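Local atomic coordinates of ABC-type transport system, sugar-family extracellular solute-binding protein (PDB entry 6HNI), a protein that binds tyrosine as the extracellular solute-binding lipoprotein of a probable ABC transport system and has adhesive properties. Residues A[88-91]-A[95-98]; A[108-113]-A[119-124]; A[188-193]-A[202-207]. The protein carries 1 engineered substitution. All coordinates share one frame; numbering follows the deposited sequence.

Contact 1. Residues A[88-91]-A[95-98]; sequences IFAI and SAQA
Ile-91, whose carbonyl oxygen meets Ser-95, turns its side chain away from the helix and lays CG1 3.6 Å above one face of the Phe-89 ring, nearer the ring's margin than its centre. That ring also stacks with Phe-44, so large apolar groups fill the side of the sheet facing helix 35-50, whereas the contact itself belongs to the opposite side of the strand, in the beta-alpha-beta unit of strand 87-91, helix 93-102 and strand 108-113. The unit is part of the parallel sheet of a periplasmic-binding-protein fold. Here small residues let the two backbones come close: the CA atoms of Ala-90 and Ala-96 are 5.0 Å apart. The Ala-90 methyl points at the helix, with CB 3.6 Å from Ala-96 CA; alanine, with only a methyl, suits so close an approach. Ala-96 completes the packing with its own methyl, CB to CB 3.9 Å. Serine suits position 95, just before Ala-96, because the chain turns sharply from strand into helix and a short hydroxyl can serve polar atoms of the turn. Ser-95 OG stands beside its own backbone N (chi1 -61°), hydrogen-bonded to Ser-92 OG or to Ile-91 O, 3.2 Å away, two partners between which its one proton is not settled.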
ATOM      1  N   ILE A  88       3.369 -18.448   5.377  1.00 10.72           N
ATOM      2  CA  ILE A  88       3.975 -17.347   4.579  1.00 11.67           C
ATOM      3  C   ILE A  88       3.209 -16.053   4.806  1.00 11.98           C
ATOM      4  O   ILE A  88       1.992 -16.070   4.759  1.00 13.54           O
ATOM      5  CB  ILE A  88       3.942 -17.721   3.103  1.00 10.61           C
ATOM      6  CG1 ILE A  88       4.860 -18.899   2.827  1.00 12.51           C
ATOM      7  CG2 ILE A  88       4.401 -16.506   2.235  1.00 10.92           C
ATOM      8  CD1 ILE A  88       4.655 -19.549   1.474  1.00 15.40           C
ATOM      9  N   PHE A  89       3.928 -15.024   5.188  1.00 11.54           N
ATOM     10  CA  PHE A  89       3.351 -13.688   5.328  1.00 10.23           C
ATOM     11  C   PHE A  89       3.858 -12.870   4.107  1.00  9.90           C
ATOM     12  O   PHE A  89       5.047 -12.675   3.942  1.00 10.70           O
ATOM     13  CB  PHE A  89       3.848 -13.067   6.632  1.00 11.53           C
ATOM     14  CG  PHE A  89       3.460 -11.623   6.872  1.00 11.96           C
ATOM     15  CD1 PHE A  89       2.189 -11.134   6.562  1.00 12.25           C
ATOM     16  CD2 PHE A  89       4.364 -10.774   7.454  1.00 12.55           C
ATOM     17  CE1 PHE A  89       1.898  -9.765   6.780  1.00 13.39           C
ATOM     18  CE2 PHE A  89       4.065  -9.441   7.695  1.00 13.10           C
ATOM     19  CZ  PHE A  89       2.807  -8.975   7.370  1.00 13.26           C
ATOM     20  N   ALA A  90       2.864 -12.449   3.324  1.00  9.87           N
ATOM     21  CA  ALA A  90       3.172 -11.726   2.024  1.00  9.86           C
ATOM     22  C   ALA A  90       2.681 -10.281   2.129  1.00 10.40           C
ATOM     23  O   ALA A  90       1.510 -10.002   2.418  1.00 12.33           O
ATOM     24  CB  ALA A  90       2.521 -12.463   0.846  1.00 12.05           C
ATOM     25  N   ILE A  91       3.611  -9.360   1.804  1.00  9.88           N
ATOM     26  CA  ILE A  91       3.387  -7.956   1.972  1.00  9.55           C
ATOM     27  C   ILE A  91       3.422  -7.347   0.562  1.00  9.92           C
ATOM     28  O   ILE A  91       4.495  -7.274  -0.027  1.00 12.01           O
ATOM     29  CB  ILE A  91       4.463  -7.305   2.865  1.00 10.23           C
ATOM     30  CG1 ILE A  91       4.507  -7.985   4.267  1.00 11.85           C
ATOM     31  CG2 ILE A  91       4.277  -5.812   2.980  1.00 10.19           C
ATOM     32  CD1 ILE A  91       5.717  -7.524   5.025  1.00 13.80           C
ATOM     33  N   SER A  95       3.857  -9.543  -4.105  1.00 11.38           N
ATOM     34  CA  SER A  95       4.440 -10.599  -3.279  1.00 10.26           C
ATOM     35  C   SER A  95       3.428 -11.711  -2.947  1.00 10.46           C
ATOM     36  O   SER A  95       3.775 -12.882  -2.977  1.00 11.74           O
ATOM     37  CB  SER A  95       4.975  -9.955  -2.008  1.00 11.57           C
ATOM     38  OG  SER A  95       5.990  -8.975  -2.244  1.00 12.31           O
ATOM     39  N   ALA A  96       2.183 -11.302  -2.706  1.00 10.34           N
ATOM     40  CA  ALA A  96       1.097 -12.238  -2.442  1.00 10.36           C
ATOM     41  C   ALA A  96       0.747 -13.107  -3.620  1.00  9.89           C
ATOM     42  O   ALA A  96       0.491 -14.289  -3.510  1.00 11.98           O
ATOM     43  CB  ALA A  96      -0.113 -11.504  -1.919  1.00 11.15           C
ATOM     44  N   GLN A  97       0.685 -12.464  -4.811  1.00 10.58           N
ATOM     45  CA  GLN A  97       0.391 -13.226  -6.015  1.00 10.45           C
ATOM     46  C   GLN A  97       1.456 -14.285  -6.295  1.00 10.64           C
ATOM     47  O   GLN A  97       1.119 -15.424  -6.669  1.00 12.55           O
ATOM     48  CB  GLN A  97       0.210 -12.306  -7.250  1.00 10.44           C
ATOM     49  CG  GLN A  97      -1.060 -11.533  -7.168  1.00 11.08           C
ATOM     50  CD  GLN A  97      -1.241 -10.646  -8.408  1.00 12.89           C
ATOM     51  OE1 GLN A  97      -0.335  -9.863  -8.740  1.00 17.42           O
ATOM     52  NE2 GLN A  97      -2.426 -10.711  -9.003  1.00 15.57           N
ATOM     53  N   ALA A  98       2.710 -13.914  -6.074  1.00 10.89           N
ATOM     54  CA  ALA A  98       3.795 -14.867  -6.231  1.00 10.98           C
ATOM     55  C   ALA A  98       3.690 -16.058  -5.237  1.00 10.84           C
ATOM     56  O   ALA A  98       3.901 -17.173  -5.611  1.00 12.27           O
ATOM     57  CB  ALA A  98       5.126 -14.196  -6.096  1.00 12.88           C
TER

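Contact 2. Residues A[108-113]-A[119-124]; sequences ILITAV and AGLVKT. With TYR (tyrosine), chain B.
Leu-121 is the hub of this contact: one methyl, CD1, reaches both Ile-110 and Val-113 on strand 108-113. It lies 4.1 Å from Val-113 CG1, the two side chains meeting tip to tip, and 4.2 Å from Ile-110 CD1, where the side chains cross at a slant. A leucine, long and forked at its end, lets a loop residue place a methyl in the buried core. In Ile-110, CG1 sits between the backbone N and the carbonyl carbon (chi1 70°), and the extended chain beyond carries CD1 out from the sheet. The beta-branched Ile-110 and Val-113 suit an extended backbone, and their methyls give Leu-121 a purely apolar partner. Between them the strand turns a corner at Ala-112, which brings backbone to the bound tyrosine: Ala-112 and Val-113 both belong to the ligand pocket, Val-113 CA lying 3.5 Å from the ligand's OXT and Ala-112 O 2.9 Å from its C. Thr-93 and Ser-114 add hydrogen bonds to the same ligand. Around the contact, helix 93-102 packs against all three apolar side chains, Ala-96 touching Ile-110 and Leu-121, Phe-100 touching Leu-121 and Thr-93 touching Val-113, while strands 87-91 and 132-136 flank strand 108-113.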
ATOM      1  N   ILE A 108      -1.134 -18.716   3.544  1.00 11.34           N
ATOM      2  CA  ILE A 108      -0.568 -17.430   3.211  1.00 10.47           C
ATOM      3  C   ILE A 108      -1.408 -16.358   3.873  1.00 11.55           C
ATOM      4  O   ILE A 108      -2.623 -16.320   3.661  1.00 13.52           O
ATOM      5  CB  ILE A 108      -0.545 -17.232   1.696  1.00 10.36           C
ATOM      6  CG1 ILE A 108       0.314 -18.296   0.993  1.00 10.92           C
ATOM      7  CG2 ILE A 108      -0.084 -15.807   1.398  1.00 10.49           C
ATOM      8  CD1 ILE A 108       0.011 -18.354  -0.526  1.00 11.81           C
ATOM      9  N   LEU A 109      -0.775 -15.511   4.663  1.00 11.32           N
ATOM     10  CA  LEU A 109      -1.439 -14.340   5.218  1.00 11.49           C
ATOM     11  C   LEU A 109      -0.874 -13.148   4.458  1.00 10.95           C
ATOM     12  O   LEU A 109       0.312 -12.956   4.408  1.00 13.63           O
ATOM     13  CB  LEU A 109      -1.187 -14.184   6.719  1.00 12.12           C
ATOM     14  CG  LEU A 109      -2.047 -15.154   7.576  1.00 14.10           C
ATOM     15  CD1 LEU A 109      -1.609 -14.914   8.965  1.00 18.25           C
ATOM     16  CD2 LEU A 109      -3.525 -14.876   7.464  1.00 16.72           C
ATOM     17  N   ILE A 110      -1.798 -12.343   3.961  1.00 10.36           N
ATOM     18  CA  ILE A 110      -1.428 -11.136   3.172  1.00 10.01           C
ATOM     19  C   ILE A 110      -1.656  -9.908   4.003  1.00 11.29           C
ATOM     20  O   ILE A 110      -2.475  -9.853   4.933  1.00 12.56           O
ATOM     21  CB  ILE A 110      -2.275 -11.080   1.862  1.00  9.90           C
ATOM     22  CG1 ILE A 110      -3.713 -10.772   2.111  1.00 11.23           C
ATOM     23  CG2 ILE A 110      -2.057 -12.343   1.078  1.00 10.80           C
ATOM     24  CD1 ILE A 110      -4.660 -10.744   0.913  1.00 11.81           C
ATOM     25  N   THR A 111      -0.994  -8.815   3.597  1.00 10.94           N
ATOM     26  CA  THR A 111      -1.318  -7.494   4.060  1.00  9.95           C
ATOM     27  C   THR A 111      -0.931  -6.515   2.903  1.00 10.97           C
ATOM     28  O   THR A 111      -0.198  -6.921   1.960  1.00 11.64           O
ATOM     29  CB  THR A 111      -0.581  -7.049   5.306  1.00 11.82           C
ATOM     30  OG1 THR A 111      -1.173  -5.833   5.843  1.00 13.85           O
ATOM     31  CG2 THR A 111       0.904  -6.900   5.135  1.00 12.04           C
ATOM     32  N   ALA A 112      -1.450  -5.302   3.028  1.00 10.26           N
ATOM     33  CA  ALA A 112      -1.139  -4.215   1.999  1.00 10.64           C
ATOM     34  C   ALA A 112      -1.534  -4.699   0.638  1.00 10.92           C
ATOM     35  O   ALA A 112      -0.825  -4.341  -0.329  1.00 12.77           O
ATOM     36  CB  ALA A 112       0.302  -3.844   2.074  1.00 12.16           C
ATOM     37  N   VAL A 113      -2.639  -5.394   0.521  1.00 10.27           N
ATOM     38  CA  VAL A 113      -3.229  -5.824  -0.745  1.00 10.45           C
ATOM     39  C   VAL A 113      -4.520  -5.079  -0.909  1.00 10.72           C
ATOM     40  O   VAL A 113      -5.449  -5.189  -0.145  1.00 12.24           O
ATOM     41  CB  VAL A 113      -3.469  -7.336  -0.787  1.00 11.23           C
ATOM     42  CG1 VAL A 113      -4.287  -7.774  -1.997  1.00 11.39           C
ATOM     43  CG2 VAL A 113      -2.158  -8.056  -0.716  1.00 10.44           C
ATOM     44  N   ALA A 119      -7.047  -9.522  -7.442  1.00 12.70           N
ATOM     45  CA  ALA A 119      -5.731 -10.123  -7.553  1.00 13.29           C
ATOM     46  C   ALA A 119      -5.776 -11.645  -7.668  1.00 12.95           C
ATOM     47  O   ALA A 119      -4.726 -12.266  -7.851  1.00 15.61           O
ATOM     48  CB  ALA A 119      -4.857  -9.726  -6.379  1.00 14.07           C
ATOM     49  N   GLY A 120      -6.965 -12.238  -7.576  1.00 13.70           N
ATOM     50  CA  GLY A 120      -7.111 -13.688  -7.745  1.00 14.73           C
ATOM     51  C   GLY A 120      -6.762 -14.522  -6.512  1.00 13.63           C
ATOM     52  O   GLY A 120      -6.602 -15.715  -6.640  1.00 18.60           O
ATOM     53  N   LEU A 121      -6.630 -13.870  -5.366  1.00 12.18           N
ATOM     54  CA  LEU A 121      -6.135 -14.571  -4.128  1.00 12.69           C
ATOM     55  C   LEU A 121      -7.217 -15.256  -3.340  1.00 12.97           C
ATOM     56  O   LEU A 121      -6.892 -16.219  -2.621  1.00 14.47           O
ATOM     57  CB  LEU A 121      -5.468 -13.539  -3.279  1.00 12.52           C
ATOM     58  CG  LEU A 121      -4.206 -12.844  -3.885  1.00 12.61           C
ATOM     59  CD1 LEU A 121      -3.774 -11.654  -3.074  1.00 14.79           C
ATOM     60  CD2 LEU A 121      -3.052 -13.823  -4.067  1.00 14.17           C
ATOM     61  N   VAL A 122      -8.416 -14.710  -3.320  1.00 14.48           N
ATOM     62  CA  VAL A 122      -9.533 -15.206  -2.515  1.00 14.14           C
ATOM     63  C   VAL A 122     -10.762 -15.178  -3.384  1.00 15.65           C
ATOM     64  O   VAL A 122     -10.853 -14.319  -4.317  1.00 16.56           O
ATOM     65  CB  VAL A 122      -9.729 -14.361  -1.254  1.00 13.26           C
ATOM     66  CG1 VAL A 122      -8.453 -14.321  -0.417  1.00 14.45           C
ATOM     67  CG2 VAL A 122     -10.208 -12.950  -1.511  1.00 13.30           C
ATOM     68  N   LYS A 123     -11.707 -16.055  -3.113  1.00 15.80           N
ATOM     69  CA  LYS A 123     -12.975 -16.049  -3.855  1.00 17.78           C
ATOM     70  C   LYS A 123     -13.904 -14.928  -3.423  1.00 16.95           C
ATOM     71  O   LYS A 123     -14.463 -14.245  -4.278  1.00 18.30           O
ATOM     72  CB  LYS A 123     -13.681 -17.364  -3.731  1.00 19.56           C
ATOM     73  CG  LYS A 123     -12.912 -18.486  -4.418  1.00 24.43           C
ATOM     74  CD  LYS A 123     -13.582 -19.839  -4.177  1.00 29.99           C
ATOM     75  CE  LYS A 123     -12.631 -20.949  -4.578  1.00 37.31           C
ATOM     76  NZ  LYS A 123     -13.325 -22.259  -4.614  1.00 46.25           N
ATOM     77  N   THR A 124     -14.055 -14.745  -2.121  1.00 16.93           N
ATOM     78  CA  THR A 124     -14.739 -13.593  -1.508  1.00 17.78           C
ATOM     79  C   THR A 124     -13.935 -13.144  -0.284  1.00 16.83           C
ATOM     80  O   THR A 124     -13.177 -13.924   0.279  1.00 16.73           O
ATOM     81  CB  THR A 124     -16.169 -13.911  -1.039  1.00 19.49           C
ATOM     82  OG1 THR A 124     -16.140 -14.726   0.127  1.00 23.82           O
ATOM     83  CG2 THR A 124     -16.970 -14.636  -2.094  1.00 23.03           C
TER
HETATM   84  N   TYR B 401      -1.763  -1.487  -2.000  1.00 10.93           N
HETATM   85  CA  TYR B 401      -0.485  -1.975  -2.549  1.00 10.93           C
HETATM   86  C   TYR B 401      -0.666  -3.389  -3.077  1.00 11.51           C
HETATM   87  O   TYR B 401       0.331  -4.009  -3.427  1.00 11.91           O
HETATM   88  CB  TYR B 401       0.698  -1.774  -1.580  1.00 10.40           C
HETATM   89  CG  TYR B 401       0.999  -0.334  -1.327  1.00  9.31           C
HETATM   90  CD1 TYR B 401       1.506   0.476  -2.386  1.00 10.39           C
HETATM   91  CD2 TYR B 401       0.754   0.296  -0.144  1.00 11.24           C
HETATM   92  CE1 TYR B 401       1.709   1.817  -2.192  1.00 11.71           C
HETATM   93  CE2 TYR B 401       0.956   1.643   0.068  1.00 10.99           C
HETATM   94  CZ  TYR B 401       1.445   2.434  -0.999  1.00 11.01           C
HETATM   95  OH  TYR B 401       1.646   3.787  -0.811  1.00 12.96           O
HETATM   96  OXT TYR B 401      -1.780  -3.842  -3.238  1.00 11.69           O

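Contact 3. Residues A[188-193]-A[202-207]; sequences VEKGIT and ISSLVG
Strand 186-192 runs along the edge of its parallel sheet and helix 198-205 lies over it, the nearest CA atoms being those of Lys-190 and Leu-205, 7.8 Å apart. The two elements begin a beta-alpha-beta crossover, in which the helix carries the chain past strand 157-163 to strand 211-214. Leu-205 makes the apolar core of the contact with both branches of its fork. CD2 lies 3.6 Å from Val-188 CG1, where the two side chains pass one another, pointing opposite ways, and CD1 sits 4.1 Å from Lys-190 CB. Val-188 and Lys-190 are two residues apart on the extended strand and so face the helix together, giving the two methyls one landing place each; a beta-branched valine suits such a strand. Lys-190 starts with CG opposite the backbone N (chi1 -176°) and then bends at chi2 (63°), which brings the aliphatic part of its chain alongside the helix. Its CE is 3.8 Å from Ser-204 OG and its CD 3.9 Å from the same oxygen. Between Val-188 and Lys-190, Glu-189 directs its side chain to the other side of the strand and makes a salt bridge with Lys-177. The chemistry implies a joint held by van der Waals packing, with no polar bond between the segments: leucine fills the buried centre, and at the partly exposed border the lysine's methylene chain packs beside Ser-204, whose hydroxyl is already engaged by Gly-201 O in the same helix.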
ATOM      1  N   VAL A 188      -6.445  12.866 -15.914  1.00 14.13           N
ATOM      2  CA  VAL A 188      -5.381  12.620 -16.893  1.00 13.66           C
ATOM      3  C   VAL A 188      -4.486  11.496 -16.356  1.00 13.39           C
ATOM      4  O   VAL A 188      -3.884  11.641 -15.280  1.00 14.32           O
ATOM      5  CB  VAL A 188      -4.545  13.888 -17.113  1.00 15.05           C
ATOM      6  CG1 VAL A 188      -3.463  13.616 -18.131  1.00 16.40           C
ATOM      7  CG2 VAL A 188      -5.424  15.037 -17.569  1.00 16.77           C
ATOM      8  N   GLU A 189      -4.450  10.384 -17.081  1.00 15.34           N
ATOM      9  CA  GLU A 189      -3.687   9.204 -16.701  1.00 15.70           C
ATOM     10  C   GLU A 189      -2.326   9.148 -17.333  1.00 16.05           C
ATOM     11  O   GLU A 189      -2.192   9.516 -18.542  1.00 18.51           O
ATOM     12  CB  GLU A 189      -4.382   7.922 -17.139  1.00 20.21           C
ATOM     13  CG  GLU A 189      -5.711   7.672 -16.537  1.00 23.94           C
ATOM     14  CD  GLU A 189      -6.344   6.438 -17.153  1.00 25.69           C
ATOM     15  OE1 GLU A 189      -5.752   5.332 -17.102  1.00 31.72           O
ATOM     16  OE2 GLU A 189      -7.433   6.575 -17.712  1.00 38.77           O
ATOM     17  N   LYS A 190      -1.343   8.694 -16.568  1.00 14.94           N
ATOM     18  CA  LYS A 190      -0.038   8.381 -17.121  1.00 15.14           C
ATOM     19  C   LYS A 190       0.373   6.993 -16.632  1.00 14.18           C
ATOM     20  O   LYS A 190       0.896   6.812 -15.527  1.00 15.98           O
ATOM     21  CB  LYS A 190       0.983   9.453 -16.764  1.00 17.61           C
ATOM     22  CG  LYS A 190       2.362   9.271 -17.363  1.00 21.57           C
ATOM     23  CD  LYS A 190       2.310   9.336 -18.882  1.00 24.51           C
ATOM     24  CE  LYS A 190       3.705   9.326 -19.524  1.00 31.05           C
ATOM     25  NZ  LYS A 190       3.692   9.009 -20.978  1.00 33.56           N
ATOM     26  N   GLY A 191       0.078   5.998 -17.449  1.00 15.46           N
ATOM     27  CA  GLY A 191       0.479   4.644 -17.193  1.00 14.75           C
ATOM     28  C   GLY A 191       1.925   4.408 -17.543  1.00 14.64           C
ATOM     29  O   GLY A 191       2.344   4.712 -18.679  1.00 20.14           O
ATOM     30  N   ILE A 192       2.682   3.866 -16.585  1.00 14.29           N
ATOM     31  CA  ILE A 192       4.080   3.468 -16.788  1.00 14.63           C
ATOM     32  C   ILE A 192       4.301   2.018 -16.336  1.00 13.55           C
ATOM     33  O   ILE A 192       3.395   1.401 -15.753  1.00 15.78           O
ATOM     34  CB  ILE A 192       5.023   4.427 -16.035  1.00 14.38           C
ATOM     35  CG1 ILE A 192       4.801   4.317 -14.503  1.00 16.01           C
ATOM     36  CG2 ILE A 192       4.875   5.868 -16.566  1.00 16.09           C
ATOM     37  CD1 ILE A 192       5.850   5.021 -13.699  1.00 17.86           C
ATOM     38  N   THR A 193       5.475   1.463 -16.627  1.00 14.01           N
ATOM     39  CA  THR A 193       5.823   0.103 -16.218  1.00 16.34           C
ATOM     40  C   THR A 193       7.172  -0.027 -15.572  1.00 15.06           C
ATOM     41  O   THR A 193       7.443  -1.092 -15.031  1.00 19.67           O
ATOM     42  CB  THR A 193       5.773  -0.907 -17.386  1.00 20.13           C
ATOM     43  OG1 THR A 193       6.633  -0.473 -18.422  1.00 22.80           O
ATOM     44  CG2 THR A 193       4.380  -1.053 -17.922  1.00 22.59           C
ATOM     45  N   ILE A 202       5.913  12.217 -14.744  1.00 12.94           N
ATOM     46  CA  ILE A 202       5.490  13.376 -13.967  1.00 12.94           C
ATOM     47  C   ILE A 202       5.713  14.687 -14.753  1.00 13.01           C
ATOM     48  O   ILE A 202       4.865  15.564 -14.734  1.00 15.79           O
ATOM     49  CB  ILE A 202       6.058  13.421 -12.524  1.00 14.72           C
ATOM     50  CG1 ILE A 202       5.504  14.554 -11.662  1.00 16.96           C
ATOM     51  CG2 ILE A 202       7.567  13.482 -12.508  1.00 14.91           C
ATOM     52  CD1 ILE A 202       3.994  14.562 -11.473  1.00 21.05           C
ATOM     53  N   SER A 203       6.819  14.776 -15.462  1.00 12.82           N
ATOM     54  CA  SER A 203       7.129  15.985 -16.220  1.00 12.49           C
ATOM     55  C   SER A 203       6.064  16.279 -17.271  1.00 13.64           C
ATOM     56  O   SER A 203       5.707  17.449 -17.481  1.00 17.84           O
ATOM     57  CB  SER A 203       8.506  15.852 -16.834  1.00 14.79           C
ATOM     58  OG  SER A 203       9.507  15.722 -15.856  1.00 15.69           O
ATOM     59  N   SER A 204       5.527  15.232 -17.880  1.00 14.26           N
ATOM     60  CA  SER A 204       4.515  15.335 -18.922  1.00 14.64           C
ATOM     61  C   SER A 204       3.143  15.771 -18.401  1.00 17.16           C
ATOM     62  O   SER A 204       2.295  16.286 -19.180  1.00 21.70           O
ATOM     63  CB  SER A 204       4.372  13.984 -19.658  1.00 19.44           C
ATOM     64  OG  SER A 204       3.587  13.038 -18.957  1.00 21.25           O
ATOM     65  N   LEU A 205       2.895  15.517 -17.120  1.00 16.84           N
ATOM     66  CA  LEU A 205       1.648  15.943 -16.455  1.00 18.53           C
ATOM     67  C   LEU A 205       1.653  17.431 -16.071  1.00 23.91           C
ATOM     68  O   LEU A 205       0.580  18.024 -15.920  1.00 21.87           O
ATOM     69  CB  LEU A 205       1.361  15.055 -15.267  1.00 18.12           C
ATOM     70  CG  LEU A 205       0.980  13.627 -15.610  1.00 17.99           C
ATOM     71  CD1 LEU A 205       0.927  12.780 -14.325  1.00 19.83           C
ATOM     72  CD2 LEU A 205      -0.346  13.586 -16.317  1.00 20.67           C
ATOM     73  N   VAL A 206       2.838  18.046 -15.959  1.00 29.15           N
ATOM     74  CA  VAL A 206       2.959  19.519 -15.790  1.00 26.76           C
ATOM     75  C   VAL A 206       2.307  20.318 -16.919  1.00 26.11           C
ATOM     76  O   VAL A 206       2.584  20.127 -18.106  1.00 34.11           O
ATOM     77  CB  VAL A 206       4.451  19.965 -15.675  1.00 27.01           C
ATOM     78  CG1 VAL A 206       4.612  21.490 -15.615  1.00 32.03           C
ATOM     79  CG2 VAL A 206       5.107  19.333 -14.461  1.00 24.39           C
ATOM     80  N   GLY A 207       1.505  21.287 -16.533  1.00 26.54           N
ATOM     81  CA  GLY A 207       0.790  22.101 -17.454  1.00 29.89           C
ATOM     82  C   GLY A 207      -0.526  21.485 -17.749  1.00 25.51           C
ATOM     83  O   GLY A 207      -1.354  22.177 -18.311  1.00 33.73           O
TER

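Overall arrangement
From the N terminus, contact 1 comes first, closing the short turn, one residue long, between strand 87-91 and helix 93-102. Contact 2 follows next, folding the loop after strand 108-113 back onto that strand. Their centres are 8 Å apart, and neighbouring strands join them: Ala-90 N lies 2.8 Å from Leu-109 O, a probable hydrogen bond. Contact 3 closes the loop and helix that follow strand 186-192 of the other parallel sheet, its centre 29 Å from each of the others. The three are in series, none nesting or crossing. Contacts 1 and 2 thus tie one sheet to its helix and to the loop after strand 108-113, contact 3 a second sheet to helix 198-205, with tyrosine held between.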